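Local coordinates for insecticidal Delta-Endotoxin Cry8Ea1 (Bacillus Thuringiensis, PDB 3EB7), which kills insect larvae, notably those of the soil pest Holotrichia parallela, probably by forming pores in gut membranes with its helical N-terminal domain, at residues 3-6 against 7-11; 46-49 against 50-53. All coordinates share one frame; numbering follows the deposited sequence.

Overall arrangement
From the N terminus the chain enters helix 2-20, where interaction 1 (residues 3-6 against 7-11) closes the opening turns on themselves. It then passes through helix 26-40 before interaction 2 (46-49 against 50-53) starts helix 47-59 in the same way. Each is a local closure of helical turns, and the two stand in series, neither nesting nor crossing. Their centres nevertheless lie about 10 Å apart, because the two helices pack side by side in the helical domain. Thr9 and Gln47 meet through a probable hydrogen bond, while Asp5 packs on Ile50 and Thr9 on Phe51, tying the first turns of one helix to those of the other.

Interaction 1. Residues 3-6 against 7-11; sequences ERDA and VKTAI
The opening turns of helix 2-20 are built on i to i+4 backbone bonds, among them Val7 N to Glu3 O at 3.0 Å. Lys8 N repeats it with Arg4 O at 2.9 Å, and Ala10 N reaches Ala6 O in a fairly straight bond, 164° at the hydrogen. Asp5 O receives Thr9 N at 2.9 Å, and there a side chain joins the backbone pattern. With OG1 anti to its carbonyl carbon (chi1 -59°), Thr9 folds its hydroxyl back along the helix until OG1 stands 2.9 Å from Asp5 O. This is a common way for threonine to lie in a helix; here, however, Gln47 OE1 competes for the one hydroxyl proton. Val7 also presses back on the preceding turn, its CG2 branch set beside the backbone N and 3.3 Å from Glu3 O. The turns are wedged between neighbours: Val7 and Ala10 pack on helix 198-220, Ala6 and Thr9 on helix 47-59, and Val7 also touches Pro400. Lys8, with its aliphatic chain bent near the end, keeps its NZ 5.1 Å from Asp5 OD1, too far for a salt bridge, though the opposite charges may still attract weakly.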
loop_
_atom_site.group_PDB
_atom_site.type_symbol
_atom_site.label_atom_id
_atom_site.label_comp_id
_atom_site.label_asym_id
_atom_site.label_seq_id
_atom_site.Cartn_x
_atom_site.Cartn_y
_atom_site.Cartn_z
ATOM N N GLU A 3 -17.517 0.894 5.611
ATOM C CA GLU A 3 -16.367 0.876 4.691
ATOM C C GLU A 3 -15.410 2.035 4.949
ATOM O O GLU A 3 -14.234 1.784 5.199
ATOM C CB GLU A 3 -16.834 0.868 3.237
ATOM C CG GLU A 3 -17.396 -0.486 2.766
ATOM C CD GLU A 3 -17.958 -0.414 1.329
ATOM O OE1 GLU A 3 -17.491 0.434 0.517
ATOM O OE2 GLU A 3 -18.876 -1.199 1.007
ATOM N N ARG A 4 -15.928 3.269 4.929
ATOM C CA ARG A 4 -15.158 4.503 5.229
ATOM C C ARG A 4 -14.455 4.435 6.552
ATOM O O ARG A 4 -13.284 4.771 6.652
ATOM C CB ARG A 4 -16.053 5.775 5.269
ATOM C CG ARG A 4 -17.020 5.909 4.113
ATOM C CD ARG A 4 -18.333 6.566 4.533
ATOM N NE ARG A 4 -18.173 7.988 4.721
ATOM C CZ ARG A 4 -18.649 8.922 3.891
ATOM N NH1 ARG A 4 -19.340 8.577 2.807
ATOM N NH2 ARG A 4 -18.431 10.213 4.151
ATOM N N ASP A 5 -15.204 4.031 7.569
ATOM C CA ASP A 5 -14.694 3.807 8.940
ATOM C C ASP A 5 -13.560 2.775 9.004
ATOM O O ASP A 5 -12.514 3.029 9.601
ATOM C CB ASP A 5 -15.857 3.325 9.808
ATOM C CG ASP A 5 -15.691 3.680 11.281
ATOM O OD1 ASP A 5 -14.564 4.080 11.701
ATOM O OD2 ASP A 5 -16.716 3.545 12.026
ATOM N N ALA A 6 -13.781 1.609 8.390
ATOM C CA ALA A 6 -12.793 0.502 8.365
ATOM C C ALA A 6 -11.495 0.907 7.678
ATOM O O ALA A 6 -10.415 0.602 8.151
ATOM C CB ALA A 6 -13.378 -0.719 7.723
ATOM N N VAL A 7 -11.626 1.631 6.582
ATOM C CA VAL A 7 -10.503 2.067 5.770
ATOM C C VAL A 7 -9.759 3.166 6.512
ATOM O O VAL A 7 -8.542 3.246 6.488
ATOM C CB VAL A 7 -11.008 2.518 4.383
ATOM C CG1 VAL A 7 -9.964 3.340 3.642
ATOM C CG2 VAL A 7 -11.354 1.273 3.574
ATOM N N LYS A 8 -10.527 3.993 7.214
ATOM C CA LYS A 8 -9.969 5.014 8.059
ATOM C C LYS A 8 -9.106 4.347 9.128
ATOM O O LYS A 8 -7.984 4.739 9.350
ATOM C CB LYS A 8 -11.119 5.848 8.646
ATOM C CG LYS A 8 -10.735 7.204 9.139
ATOM C CD LYS A 8 -11.910 7.838 9.868
ATOM C CE LYS A 8 -11.445 8.767 11.005
ATOM N NZ LYS A 8 -11.433 8.084 12.333
ATOM N N THR A 9 -9.630 3.308 9.762
ATOM C CA THR A 9 -8.924 2.580 10.813
ATOM C C THR A 9 -7.644 1.924 10.314
ATOM O O THR A 9 -6.581 2.063 10.924
ATOM C CB THR A 9 -9.837 1.495 11.409
ATOM O OG1 THR A 9 -11.010 2.134 11.932
ATOM C CG2 THR A 9 -9.121 0.725 12.533
ATOM N N ALA A 10 -7.765 1.197 9.212
ATOM C CA ALA A 10 -6.673 0.463 8.615
ATOM C C ALA A 10 -5.565 1.399 8.141
ATOM O O ALA A 10 -4.381 1.091 8.315
ATOM C CB ALA A 10 -7.197 -0.380 7.457
ATOM N N ILE A 11 -5.929 2.539 7.546
ATOM C CA ILE A 11 -4.896 3.491 7.076
ATOM C C ILE A 11 -4.140 4.097 8.242
ATOM O O ILE A 11 -2.916 4.263 8.193
ATOM C CB ILE A 11 -5.485 4.592 6.176
ATOM C CG1 ILE A 11 -5.652 4.050 4.750
ATOM C CG2 ILE A 11 -4.601 5.808 6.160
ATOM C CD1 ILE A 11 -6.431 4.965 3.837
#

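Interaction 2. Residues 46-49 against 50-53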
loop_
_atom_site.group_PDB
_atom_site.type_symbol
_atom_site.label_atom_id
_atom_site.label_comp_id
_atom_site.label_asym_id
_atom_site.label_seq_id
_atom_site.Cartn_x
_atom_site.Cartn_y
_atom_site.Cartn_z
ATOM N N SER A 46 -18.124 -2.411 19.030
ATOM C CA SER A 46 -17.076 -3.262 18.499
ATOM C C SER A 46 -16.480 -2.663 17.257
ATOM O O SER A 46 -17.161 -2.546 16.226
ATOM C CB SER A 46 -17.570 -4.655 18.155
ATOM O OG SER A 46 -16.549 -5.278 17.379
ATOM N N GLN A 47 -15.200 -2.300 17.338
ATOM C CA GLN A 47 -14.495 -1.820 16.138
ATOM C C GLN A 47 -14.267 -2.986 15.148
ATOM O O GLN A 47 -14.221 -2.784 13.955
ATOM C CB GLN A 47 -13.220 -1.046 16.521
ATOM C CG GLN A 47 -12.566 -0.232 15.403
ATOM C CD GLN A 47 -13.437 0.908 14.871
ATOM O OE1 GLN A 47 -13.338 1.264 13.704
ATOM N NE2 GLN A 47 -14.329 1.439 15.709
ATOM N N TRP A 48 -14.204 -4.217 15.647
ATOM C CA TRP A 48 -14.073 -5.396 14.785
ATOM C C TRP A 48 -15.329 -5.734 13.943
ATOM O O TRP A 48 -15.221 -6.304 12.844
ATOM C CB TRP A 48 -13.634 -6.613 15.609
ATOM C CG TRP A 48 -12.347 -6.360 16.381
ATOM C CD1 TRP A 48 -12.229 -5.851 17.628
ATOM C CD2 TRP A 48 -11.017 -6.581 15.909
ATOM N NE1 TRP A 48 -10.900 -5.758 17.991
ATOM C CE2 TRP A 48 -10.134 -6.205 16.951
ATOM C CE3 TRP A 48 -10.485 -7.094 14.719
ATOM C CZ2 TRP A 48 -8.743 -6.312 16.831
ATOM C CZ3 TRP A 48 -9.125 -7.205 14.599
ATOM C CH2 TRP A 48 -8.257 -6.804 15.642
ATOM N N GLU A 49 -16.509 -5.398 14.473
ATOM C CA GLU A 49 -17.769 -5.560 13.734
ATOM C C GLU A 49 -17.745 -4.666 12.500
ATOM O O GLU A 49 -18.194 -5.071 11.466
ATOM C CB GLU A 49 -18.989 -5.252 14.632
ATOM C CG GLU A 49 -20.281 -4.905 13.886
ATOM C CD GLU A 49 -20.931 -6.105 13.156
ATOM O OE1 GLU A 49 -20.387 -7.226 13.189
ATOM O OE2 GLU A 49 -22.019 -5.919 12.534
ATOM N N ILE A 50 -17.188 -3.460 12.612
ATOM C CA ILE A 50 -16.950 -2.598 11.445
ATOM C C ILE A 50 -16.099 -3.228 10.305
ATOM O O ILE A 50 -16.411 -3.031 9.122
ATOM C CB ILE A 50 -16.408 -1.221 11.925
ATOM C CG1 ILE A 50 -17.480 -0.549 12.801
ATOM C CG2 ILE A 50 -15.983 -0.300 10.735
ATOM C CD1 ILE A 50 -16.979 0.643 13.601
ATOM N N PHE A 51 -15.047 -3.963 10.651
ATOM C CA PHE A 51 -14.246 -4.741 9.692
ATOM C C PHE A 51 -15.065 -5.822 8.970
ATOM O O PHE A 51 -14.871 -6.080 7.766
ATOM C CB PHE A 51 -13.001 -5.375 10.376
ATOM C CG PHE A 51 -11.914 -4.378 10.722
ATOM C CD1 PHE A 51 -11.493 -4.209 12.031
ATOM C CD2 PHE A 51 -11.289 -3.621 9.718
ATOM C CE1 PHE A 51 -10.479 -3.278 12.361
ATOM C CE2 PHE A 51 -10.261 -2.698 10.023
ATOM C CZ PHE A 51 -9.874 -2.522 11.345
ATOM N N MET A 52 -15.984 -6.445 9.701
ATOM C CA MET A 52 -16.841 -7.466 9.118
ATOM C C MET A 52 -17.856 -6.836 8.171
ATOM O O MET A 52 -18.040 -7.295 7.029
ATOM C CB MET A 52 -17.566 -8.247 10.207
ATOM C CG MET A 52 -16.666 -9.031 11.101
ATOM S SD MET A 52 -17.671 -10.039 12.257
ATOM C CE MET A 52 -16.369 -10.661 13.342
ATOM N N GLU A 53 -18.507 -5.780 8.638
ATOM C CA GLU A 53 -19.463 -5.042 7.817
ATOM C C GLU A 53 -18.848 -4.532 6.511
ATOM O O GLU A 53 -19.481 -4.578 5.441
ATOM C CB GLU A 53 -20.091 -3.896 8.618
ATOM C CG GLU A 53 -20.907 -4.377 9.825
ATOM C CD GLU A 53 -21.584 -3.228 10.607
ATOM O OE1 GLU A 53 -21.461 -2.044 10.230
ATOM O OE2 GLU A 53 -22.250 -3.502 11.627
#
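Glu49 and Glu53, one turn apart in helix 47-59, bring their carboxylates together with OE2 of each only 2.6 Å from the other. At this spacing one of the two acids is probably protonated, since two full negative charges would be expected to repel. The carboxylate planes stand almost perpendicular, at 89°. Glu49 gets there by a bend at chi2 (71°), while Glu53 comes across it as an extended chain, its CG 3.3 Å from Glu49 OE2. Their backbones are joined as well, Glu53 N to Glu49 O at 2.9 Å. Further round the helix, Ile50 places its CD1 methyl against the amide end of Gln47, 3.5 Å from NE2. Trp48 and Phe51 form an oblique aromatic pair, planes at 54°, touching through Trp48 CE3 and Phe51 CD1 at 4.1 Å.

The turn that carries these side chains is started by Ser46 at the N-cap: its OG accepts from Glu49 N at 2.9 Å, satisfying an amide that has no earlier helical turn to bond to. A second shell fixes the polar ends, with Glu53 OE1 bonded to Ser2 OG and Gln47 OE1 probably bonded to Thr9 OG1; Arg68 offers Glu49 OE1 only a long, weak ion pair. Around this start of the helix, Gln47 and Ile50 rest on helix 2-20, Met52 reaches helix 65-93, Trp48 lies between that helix and helix 133-153, and Phe51 packs on helix 133-153 and on Thr9 of helix 2-20, within the helical N-terminal domain of the toxin.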